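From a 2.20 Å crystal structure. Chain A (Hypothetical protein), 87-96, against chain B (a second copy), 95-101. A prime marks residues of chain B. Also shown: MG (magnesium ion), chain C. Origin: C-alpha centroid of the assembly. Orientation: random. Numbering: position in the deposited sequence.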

# COMPACT_ATOMS: atom_id res chain seq x y z
N ARG A 87 8.88 -8.40 6.22
CA ARG A 87 7.49 -8.79 6.10
C ARG A 87 6.76 -8.02 4.98
O ARG A 87 6.01 -8.61 4.19
CB ARG A 87 6.77 -8.63 7.44
CG ARG A 87 5.43 -9.29 7.46
CD ARG A 87 4.81 -9.22 8.83
NE ARG A 87 3.36 -9.36 8.72
CZ ARG A 87 2.53 -9.52 9.74
NH1 ARG A 87 2.98 -9.56 10.97
NH2 ARG A 87 1.24 -9.64 9.52
N LYS A 88 7.01 -6.72 4.88
CA LYS A 88 6.44 -5.90 3.83
C LYS A 88 7.21 -6.17 2.52
O LYS A 88 8.43 -6.21 2.53
CB LYS A 88 6.53 -4.41 4.22
CG LYS A 88 5.86 -3.44 3.28
CD LYS A 88 6.03 -2.00 3.76
CE LYS A 88 5.50 -0.99 2.74
NZ LYS A 88 6.01 0.41 2.99
N LEU A 89 6.49 -6.34 1.42
CA LEU A 89 7.12 -6.52 0.11
C LEU A 89 8.06 -5.37 -0.24
O LEU A 89 7.83 -4.22 0.15
CB LEU A 89 6.08 -6.60 -1.00
CG LEU A 89 5.19 -7.83 -1.04
CD1 LEU A 89 4.43 -7.84 -2.35
CD2 LEU A 89 5.96 -9.13 -0.82
N LYS A 90 9.10 -5.69 -1.01
CA LYS A 90 10.00 -4.66 -1.49
C LYS A 90 9.56 -4.05 -2.82
O LYS A 90 10.36 -3.37 -3.47
CB LYS A 90 11.42 -5.19 -1.56
CG LYS A 90 11.88 -5.73 -0.23
CD LYS A 90 13.41 -5.78 -0.13
CE LYS A 90 13.85 -5.98 1.30
NZ LYS A 90 13.61 -7.38 1.69
N ALA A 91 8.31 -4.26 -3.22
CA ALA A 91 7.77 -3.70 -4.47
C ALA A 91 8.10 -2.22 -4.73
O ALA A 91 8.28 -1.45 -3.79
CB ALA A 91 6.28 -3.88 -4.48
N ASP A 92 8.13 -1.80 -5.99
CA ASP A 92 8.35 -0.38 -6.34
C ASP A 92 7.04 0.46 -6.33
O ASP A 92 7.07 1.71 -6.26
CB ASP A 92 8.98 -0.29 -7.74
CG ASP A 92 10.36 -0.94 -7.80
OD1 ASP A 92 11.20 -0.59 -6.94
OD2 ASP A 92 10.57 -1.82 -8.67
N LEU A 93 5.92 -0.25 -6.43
CA LEU A 93 4.61 0.35 -6.54
C LEU A 93 3.56 -0.55 -5.87
O LEU A 93 3.68 -1.79 -5.92
CB LEU A 93 4.24 0.50 -8.01
CG LEU A 93 3.22 1.57 -8.37
CD1 LEU A 93 3.94 2.96 -8.38
CD2 LEU A 93 2.58 1.26 -9.71
N PHE A 94 2.55 0.08 -5.25
CA PHE A 94 1.45 -0.64 -4.65
C PHE A 94 0.12 -0.18 -5.26
O PHE A 94 -0.20 1.00 -5.30
CB PHE A 94 1.45 -0.42 -3.13
CG PHE A 94 2.65 -0.99 -2.43
CD1 PHE A 94 3.83 -0.27 -2.33
CD2 PHE A 94 2.60 -2.26 -1.89
CE1 PHE A 94 4.95 -0.79 -1.66
CE2 PHE A 94 3.73 -2.82 -1.20
CZ PHE A 94 4.89 -2.08 -1.08
N ILE A 95 -0.66 -1.13 -5.73
CA ILE A 95 -1.99 -0.84 -6.24
C ILE A 95 -2.91 -1.54 -5.27
O ILE A 95 -2.92 -2.78 -5.21
CB ILE A 95 -2.19 -1.37 -7.68
CG1 ILE A 95 -1.11 -0.78 -8.61
CG2 ILE A 95 -3.64 -1.04 -8.19
CD1 ILE A 95 -1.15 -1.32 -10.03
N ASP A 96 -3.69 -0.75 -4.54
CA ASP A 96 -4.51 -1.26 -3.45
C ASP A 96 -5.74 -0.36 -3.24
O ASP A 96 -5.63 0.87 -3.15
CB ASP A 96 -3.66 -1.27 -2.20
CG ASP A 96 -4.16 -2.23 -1.16
OD1 ASP A 96 -5.39 -2.15 -0.90
OD2 ASP A 96 -3.31 -2.97 -0.56
N ILE B 95 -0.85 4.36 3.85
CA ILE B 95 -0.23 5.62 3.46
C ILE B 95 1.19 5.25 3.11
O ILE B 95 1.96 4.85 4.00
CB ILE B 95 -0.28 6.67 4.60
CG1 ILE B 95 -1.73 6.89 5.06
CG2 ILE B 95 0.40 8.01 4.14
CD1 ILE B 95 -1.88 7.82 6.24
N ASP B 96 1.53 5.39 1.83
CA ASP B 96 2.81 4.92 1.32
C ASP B 96 3.23 5.75 0.10
O ASP B 96 2.44 5.97 -0.84
CB ASP B 96 2.64 3.47 0.91
CG ASP B 96 3.93 2.72 0.87
OD1 ASP B 96 4.86 3.28 0.24
OD2 ASP B 96 3.97 1.54 1.39
N ASP B 97 4.47 6.22 0.07
CA ASP B 97 4.87 7.09 -1.06
C ASP B 97 4.95 6.29 -2.34
O ASP B 97 5.02 6.86 -3.41
CB ASP B 97 6.17 7.82 -0.79
CG ASP B 97 7.33 6.87 -0.64
OD1 ASP B 97 7.24 5.96 0.22
OD2 ASP B 97 8.33 7.01 -1.38
N ARG B 98 4.93 4.96 -2.24
CA ARG B 98 4.96 4.10 -3.43
C ARG B 98 3.58 3.62 -3.86
O ARG B 98 3.46 2.82 -4.77
CB ARG B 98 5.89 2.91 -3.26
CG ARG B 98 7.33 3.35 -3.02
CD ARG B 98 8.23 2.13 -2.91
NE ARG B 98 9.57 2.47 -2.45
CZ ARG B 98 10.64 1.70 -2.63
NH1 ARG B 98 10.55 0.53 -3.27
NH2 ARG B 98 11.80 2.12 -2.17
N ASN B 99 2.55 4.13 -3.22
CA ASN B 99 1.19 3.95 -3.74
C ASN B 99 1.07 4.53 -5.12
O ASN B 99 1.59 5.62 -5.41
CB ASN B 99 0.17 4.59 -2.79
CG ASN B 99 0.00 3.79 -1.49
OD1 ASN B 99 0.52 2.70 -1.36
ND2 ASN B 99 -0.69 4.36 -0.54
N VAL B 100 0.42 3.80 -6.02
CA VAL B 100 0.26 4.32 -7.37
C VAL B 100 -0.40 5.72 -7.32
O VAL B 100 -1.28 5.95 -6.51
CB VAL B 100 -0.48 3.31 -8.29
CG1 VAL B 100 -1.94 3.19 -7.91
CG2 VAL B 100 -0.32 3.72 -9.74
N GLY B 101 0.06 6.64 -8.18
CA GLY B 101 -0.43 8.01 -8.16
C GLY B 101 0.28 8.90 -7.16
O GLY B 101 0.13 10.12 -7.21
MG MG C . 8.63 4.74 1.18
O HOH W 1 7.37 3.17 0.47
O HOH W 2 9.81 4.99 -0.56
O HOH W 3 9.68 3.14 1.82

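Where two segments share only a single backbone bridge, side chains can supply much of the remaining contact. Here the strand Leu93 to Ile95 meets the closing half of a type I turn, Asp96′ to Asn99′, and the residue that follows it. A single bridge joins Phe94 to Asn99′, and both of its hydrogen bonds belong to Phe94: its N donates to Arg98′ O at 2.9 Å, and its O accepts from Val100′ N at 3.0 Å. Arg98′ O is also approached by Leu93 CA at 3.2 Å, a CA-H...O contact beside the stronger bond.

The turn that carries this carbonyl is held in two ways. Asn99′ N closes it on Asp96′ O at 3.0 Å, and the Asp96′ side chain, with chi1 in t, braces it from within, OD1 accepting from Arg98′ N at 3.0 Å. The other oxygen of the same carboxylate is turned to the partner chain: Lys88 NZ lies 2.8 Å from Asp96′ OD2 in a hydrogen-bonded salt bridge. Lys88 spans this gap by extension, all four chi angles being t, which carries the ammonium far from its own backbone. Asp96′ OD1 additionally receives a hydrogen bond from a water bound to the magnesium ion, which Asp97′ OD1 ligates directly at 2.1 Å from MG.

Arg98′ buries more area than any other residue in the contact. Chi1 is m, while chi2 and chi3 are both t, so the chain runs out along the partner and brings NH1 to Ala91 O at 3.1 Å. That carbonyl lies at the guanidinium edge, near its plane, where an N-H can point at it. Asp92 OD1, 3.9 Å from the same NH1, lies well out of the plane; the long salt bridge there is one of charge alone. Arg98′ NE, meanwhile, donates to a second magnesium-bound water.

Phe94, with chi1 m and chi2 near 85°, sets its ring alongside the turn. Arg98′ CB meets the ring edge, 3.9 Å from Phe94 CD1, so the aliphatic root of the arginine packs on carbon while its tip serves the polar carbonyl. Val100′, chi1 p, points toward the strand and spreads its two methyls between two partners: CG2 lies 3.8 Å from Leu93 CD2, and CG1 lies 4.1 Å from Ile95 CG1. Leu93 directs its CA-to-CB bond away overall, yet chi1 t and chi2 p bring its end back to the valine.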